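Local coordinates for DegV domain-containing protein spr0652 (Streptococcus pneumoniae, PDB 6CNG) that binds linoleic acid and probably other long-chain fatty acids, and may serve in lipid transport or fatty acid metabolism as a fatty acid kinase B protein, at residues 177-189 / 208-222. Numbering follows the deposited sequence.
Sequences KLLFVLAKVDNLV and RMVGKASETGTLELL. With EIC (linoleic acid), chain C; ACT (acetate ion), chain I.
The ring of Phe180 lies flat on Gly211, whose CA sits 3.7 Å from the ring centroid in a CH-pi contact, while the opposite face carries linoleic acid, C14 approaching Phe180 CD2 to 3.6 Å. At the ring's edge the extended chain of Met209 supplies a Met-aromatic contact, SD to Phe180 CE1 being 3.8 Å. With chi1 at 55°, Phe180 CG sits between its backbone N and carbonyl carbon, which folds the ring across the neighbouring strand instead of out from it. Having no side chain, Gly211 lets the ring settle directly onto its CA.

Beneath the ring, strands 177-182 and 208-213 pair antiparallel as neighbours in the six-stranded mixed sheet of this DegV-family protein, with strand 294-300 on the other side of 177-182. Phe180 and Gly211 form a hydrogen-bonded pair, Phe180 N to Gly211 O 2.8 Å and Gly211 N to Phe180 O 3.0 Å; Leu182 and Met209 form the next. Near the hairpin turn at 214-217 the bond from Ala213 N to Leu178 O is weak, and a water links Leu178 N to Ala213 O.

On the ligand side, Leu219 reaches over from the adjoining strand, its CD2 meeting Leu188 CD1 tip to tip at 3.7 Å and Phe180 CZ at 4.0 Å. On the other face of the sheet, branched Val181 and Val210 lie side by side, and Leu179 crosses Leu222 at about a right angle, tightly, below helix 228-242.

Leu178, Phe180, Leu182, Ala213 and Leu219 thus give the tail half of the fatty acid a wall of hydrocarbon and aromatic carbon, whereas its hydrogen bond to Ser111 OG lies outside this contact; the contacts made here with the fatty acid are almost wholly apolar.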
# COMPACT_ATOMS: atom_id res chain seq x y z
N LYS A 177 4.24 -7.01 7.55
CA LYS A 177 3.20 -7.85 6.98
C LYS A 177 1.97 -6.99 6.65
O LYS A 177 1.89 -5.82 7.03
CB LYS A 177 2.86 -9.00 7.95
CG LYS A 177 4.08 -9.91 8.37
CD LYS A 177 4.55 -10.90 7.31
CE LYS A 177 5.89 -11.64 7.67
NZ LYS A 177 6.47 -12.46 6.55
N LEU A 178 1.00 -7.60 5.96
CA LEU A 178 -0.27 -6.96 5.65
C LEU A 178 -1.44 -7.88 5.96
O LEU A 178 -1.44 -9.04 5.57
CB LEU A 178 -0.35 -6.54 4.17
CG LEU A 178 -1.62 -5.77 3.77
CD1 LEU A 178 -1.57 -4.34 4.20
CD2 LEU A 178 -1.87 -5.82 2.30
N LEU A 179 -2.44 -7.36 6.64
CA LEU A 179 -3.73 -8.00 6.74
C LEU A 179 -4.76 -7.05 6.13
O LEU A 179 -4.65 -5.84 6.30
CB LEU A 179 -4.12 -8.24 8.19
CG LEU A 179 -3.79 -9.56 8.88
CD1 LEU A 179 -3.93 -9.43 10.38
CD2 LEU A 179 -4.72 -10.65 8.42
N PHE A 180 -5.72 -7.60 5.42
CA PHE A 180 -6.80 -6.79 4.88
C PHE A 180 -8.14 -7.38 5.27
O PHE A 180 -8.26 -8.58 5.53
CB PHE A 180 -6.69 -6.61 3.36
CG PHE A 180 -6.60 -7.89 2.60
CD1 PHE A 180 -7.73 -8.64 2.35
CD2 PHE A 180 -5.39 -8.32 2.10
CE1 PHE A 180 -7.64 -9.78 1.65
CE2 PHE A 180 -5.30 -9.47 1.40
CZ PHE A 180 -6.41 -10.21 1.16
N VAL A 181 -9.14 -6.51 5.36
CA VAL A 181 -10.52 -6.94 5.44
C VAL A 181 -11.32 -6.21 4.38
O VAL A 181 -11.40 -4.98 4.38
CB VAL A 181 -11.16 -6.65 6.80
CG1 VAL A 181 -12.57 -7.18 6.79
CG2 VAL A 181 -10.30 -7.27 7.87
N LEU A 182 -11.94 -6.97 3.51
CA LEU A 182 -12.69 -6.42 2.41
C LEU A 182 -14.13 -6.89 2.49
O LEU A 182 -14.41 -8.08 2.52
CB LEU A 182 -12.05 -6.84 1.10
CG LEU A 182 -10.55 -6.70 1.01
CD1 LEU A 182 -10.06 -7.15 -0.35
CD2 LEU A 182 -10.12 -5.29 1.26
N ALA A 183 -15.05 -5.93 2.47
CA ALA A 183 -16.46 -6.20 2.32
C ALA A 183 -16.86 -6.40 0.87
O ALA A 183 -17.88 -7.03 0.60
CB ALA A 183 -17.23 -5.04 2.91
N LYS A 184 -16.09 -5.88 -0.07
CA LYS A 184 -16.38 -6.09 -1.47
C LYS A 184 -15.07 -6.31 -2.18
O LYS A 184 -14.06 -5.71 -1.83
CB LYS A 184 -17.05 -4.88 -2.07
CG LYS A 184 -18.52 -4.82 -1.78
CD LYS A 184 -19.10 -3.46 -1.93
CE LYS A 184 -20.57 -3.56 -2.31
NZ LYS A 184 -21.23 -4.78 -1.76
N VAL A 185 -15.10 -7.18 -3.17
CA VAL A 185 -13.89 -7.52 -3.93
C VAL A 185 -14.17 -7.55 -5.42
O VAL A 185 -13.40 -8.10 -6.20
CB VAL A 185 -13.31 -8.87 -3.46
CG1 VAL A 185 -13.00 -8.84 -1.98
CG2 VAL A 185 -14.27 -9.97 -3.76
N ASP A 186 -15.26 -6.92 -5.81
CA ASP A 186 -15.71 -7.02 -7.19
C ASP A 186 -14.70 -6.42 -8.15
O ASP A 186 -14.49 -6.95 -9.23
CB ASP A 186 -17.07 -6.36 -7.34
CG ASP A 186 -18.07 -6.89 -6.33
OD1 ASP A 186 -18.07 -8.11 -6.09
OD2 ASP A 186 -18.83 -6.10 -5.74
N ASN A 187 -14.10 -5.29 -7.79
CA ASN A 187 -13.16 -4.68 -8.72
C ASN A 187 -11.90 -5.51 -8.87
O ASN A 187 -11.33 -5.58 -9.96
CB ASN A 187 -12.82 -3.27 -8.27
CG ASN A 187 -13.95 -2.30 -8.53
OD1 ASN A 187 -14.87 -2.57 -9.29
ND2 ASN A 187 -13.90 -1.18 -7.88
N LEU A 188 -11.44 -6.14 -7.79
CA LEU A 188 -10.35 -7.09 -7.91
C LEU A 188 -10.68 -8.20 -8.90
O LEU A 188 -9.88 -8.52 -9.79
CB LEU A 188 -10.05 -7.69 -6.53
CG LEU A 188 -9.30 -6.78 -5.57
CD1 LEU A 188 -9.48 -7.26 -4.15
CD2 LEU A 188 -7.84 -6.69 -5.96
N VAL A 189 -11.85 -8.81 -8.77
CA VAL A 189 -12.22 -9.89 -9.68
C VAL A 189 -12.33 -9.36 -11.11
O VAL A 189 -11.73 -9.91 -12.04
CB VAL A 189 -13.51 -10.55 -9.19
CG1 VAL A 189 -14.00 -11.56 -10.16
CG2 VAL A 189 -13.29 -11.18 -7.83
N ARG A 208 -17.13 -10.66 4.75
CA ARG A 208 -15.95 -9.87 4.43
C ARG A 208 -14.74 -10.79 4.36
O ARG A 208 -14.62 -11.72 5.15
CB ARG A 208 -15.72 -8.78 5.46
CG ARG A 208 -17.00 -8.04 5.81
CD ARG A 208 -16.80 -6.77 6.59
NE ARG A 208 -18.11 -6.20 6.96
CZ ARG A 208 -18.33 -5.34 7.96
NH1 ARG A 208 -17.33 -4.92 8.73
NH2 ARG A 208 -19.56 -4.90 8.19
N MET A 209 -13.87 -10.55 3.38
CA MET A 209 -12.67 -11.33 3.19
C MET A 209 -11.57 -10.86 4.12
O MET A 209 -11.13 -9.72 4.04
CB MET A 209 -12.17 -11.19 1.76
CG MET A 209 -10.93 -11.98 1.50
SD MET A 209 -10.34 -11.78 -0.17
CE MET A 209 -8.98 -12.94 -0.27
N VAL A 210 -11.11 -11.74 4.97
CA VAL A 210 -9.96 -11.48 5.82
C VAL A 210 -8.78 -12.19 5.18
O VAL A 210 -8.82 -13.40 4.96
CB VAL A 210 -10.22 -12.00 7.24
CG1 VAL A 210 -9.03 -11.79 8.09
CG2 VAL A 210 -11.41 -11.32 7.84
N GLY A 211 -7.76 -11.43 4.84
CA GLY A 211 -6.69 -12.02 4.07
C GLY A 211 -5.38 -11.35 4.39
O GLY A 211 -5.30 -10.39 5.16
N LYS A 212 -4.33 -11.89 3.79
CA LYS A 212 -3.01 -11.33 3.92
C LYS A 212 -2.37 -11.20 2.55
O LYS A 212 -2.80 -11.83 1.60
CB LYS A 212 -2.10 -12.21 4.78
CG LYS A 212 -1.81 -13.57 4.23
CD LYS A 212 -0.95 -14.37 5.21
CE LYS A 212 -0.40 -15.68 4.64
NZ LYS A 212 0.32 -16.54 5.68
N ALA A 213 -1.35 -10.36 2.47
CA ALA A 213 -0.44 -10.42 1.33
C ALA A 213 0.39 -11.69 1.43
O ALA A 213 1.02 -11.95 2.46
CB ALA A 213 0.46 -9.18 1.31
N SER A 214 0.35 -12.50 0.38
CA SER A 214 1.04 -13.78 0.32
C SER A 214 2.54 -13.58 0.07
O SER A 214 3.01 -12.49 -0.18
CB SER A 214 0.46 -14.64 -0.80
OG SER A 214 1.02 -14.27 -2.03
N GLU A 215 3.30 -14.68 0.19
CA GLU A 215 4.74 -14.61 0.01
C GLU A 215 5.10 -14.22 -1.40
O GLU A 215 6.25 -13.83 -1.63
CB GLU A 215 5.46 -15.93 0.37
CG GLU A 215 6.11 -15.96 1.79
CD GLU A 215 7.61 -15.56 1.85
OE1 GLU A 215 8.42 -16.02 1.00
OE2 GLU A 215 7.99 -14.80 2.78
N THR A 216 4.16 -14.33 -2.35
CA THR A 216 4.41 -13.94 -3.74
C THR A 216 3.74 -12.63 -4.14
O THR A 216 3.81 -12.27 -5.32
CB THR A 216 3.97 -15.02 -4.72
OG1 THR A 216 2.59 -15.34 -4.52
CG2 THR A 216 4.84 -16.24 -4.55
N GLY A 217 3.10 -11.93 -3.21
CA GLY A 217 2.47 -10.67 -3.54
C GLY A 217 1.07 -10.78 -4.10
O GLY A 217 0.70 -9.98 -4.95
N THR A 218 0.29 -11.77 -3.65
CA THR A 218 -1.05 -12.04 -4.12
C THR A 218 -2.01 -12.02 -2.94
O THR A 218 -1.59 -12.08 -1.78
CB THR A 218 -1.17 -13.40 -4.82
OG1 THR A 218 -0.96 -14.45 -3.87
CG2 THR A 218 -0.15 -13.54 -5.93
N LEU A 219 -3.29 -11.96 -3.24
CA LEU A 219 -4.29 -12.08 -2.19
C LEU A 219 -4.35 -13.52 -1.69
O LEU A 219 -4.41 -14.45 -2.49
CB LEU A 219 -5.67 -11.66 -2.69
CG LEU A 219 -5.88 -10.16 -2.84
CD1 LEU A 219 -5.39 -9.72 -4.21
CD2 LEU A 219 -7.33 -9.84 -2.67
N GLU A 220 -4.37 -13.69 -0.38
CA GLU A 220 -4.54 -15.01 0.21
C GLU A 220 -5.57 -14.95 1.32
O GLU A 220 -5.46 -14.14 2.24
CB GLU A 220 -3.21 -15.55 0.74
CG GLU A 220 -3.34 -16.88 1.50
CD GLU A 220 -2.12 -17.81 1.41
OE1 GLU A 220 -1.28 -17.66 0.48
OE2 GLU A 220 -2.00 -18.71 2.28
N LEU A 221 -6.54 -15.83 1.24
CA LEU A 221 -7.61 -15.86 2.20
C LEU A 221 -7.17 -16.48 3.51
O LEU A 221 -6.39 -17.44 3.53
CB LEU A 221 -8.75 -16.69 1.63
CG LEU A 221 -9.98 -16.81 2.49
CD1 LEU A 221 -10.59 -15.49 2.77
CD2 LEU A 221 -10.93 -17.72 1.77
N LEU A 222 -7.71 -15.95 4.60
CA LEU A 222 -7.41 -16.42 5.93
C LEU A 222 -8.67 -16.76 6.70
O LEU A 222 -8.73 -17.77 7.41
CB LEU A 222 -6.68 -15.35 6.73
CG LEU A 222 -5.29 -14.95 6.27
CD1 LEU A 222 -4.77 -13.90 7.20
CD2 LEU A 222 -4.34 -16.10 6.20
C1 EIC C . -2.55 -1.69 -12.02
C2 EIC C . -2.74 -1.64 -10.51
C3 EIC C . -3.33 -2.90 -9.93
C4 EIC C . -3.22 -2.92 -8.42
C5 EIC C . -3.70 -4.22 -7.83
C6 EIC C . -3.49 -4.29 -6.32
C7 EIC C . -4.48 -3.45 -5.52
C8 EIC C . -4.12 -3.42 -4.05
C9 EIC C . -5.06 -2.48 -3.35
C10 EIC C . -6.14 -2.91 -2.73
C11 EIC C . -6.53 -4.38 -2.70
C12 EIC C . -6.88 -4.67 -1.24
C13 EIC C . -6.41 -5.68 -0.54
C14 EIC C . -5.46 -6.70 -1.13
C15 EIC C . -4.01 -6.26 -1.02
C16 EIC C . -3.10 -7.33 -1.59
C17 EIC C . -1.67 -6.88 -1.66
C18 EIC C . -0.83 -7.97 -2.28
O1 EIC C . -1.42 -1.91 -12.53
O2 EIC C . -3.54 -1.50 -12.77
C ACT I . -21.61 -6.48 -5.71
O ACT I . -20.98 -7.09 -6.61
OXT ACT I . -21.14 -5.96 -4.65
CH3 ACT I . -23.16 -6.35 -5.96
O HOH W 1 1.89 -10.34 4.80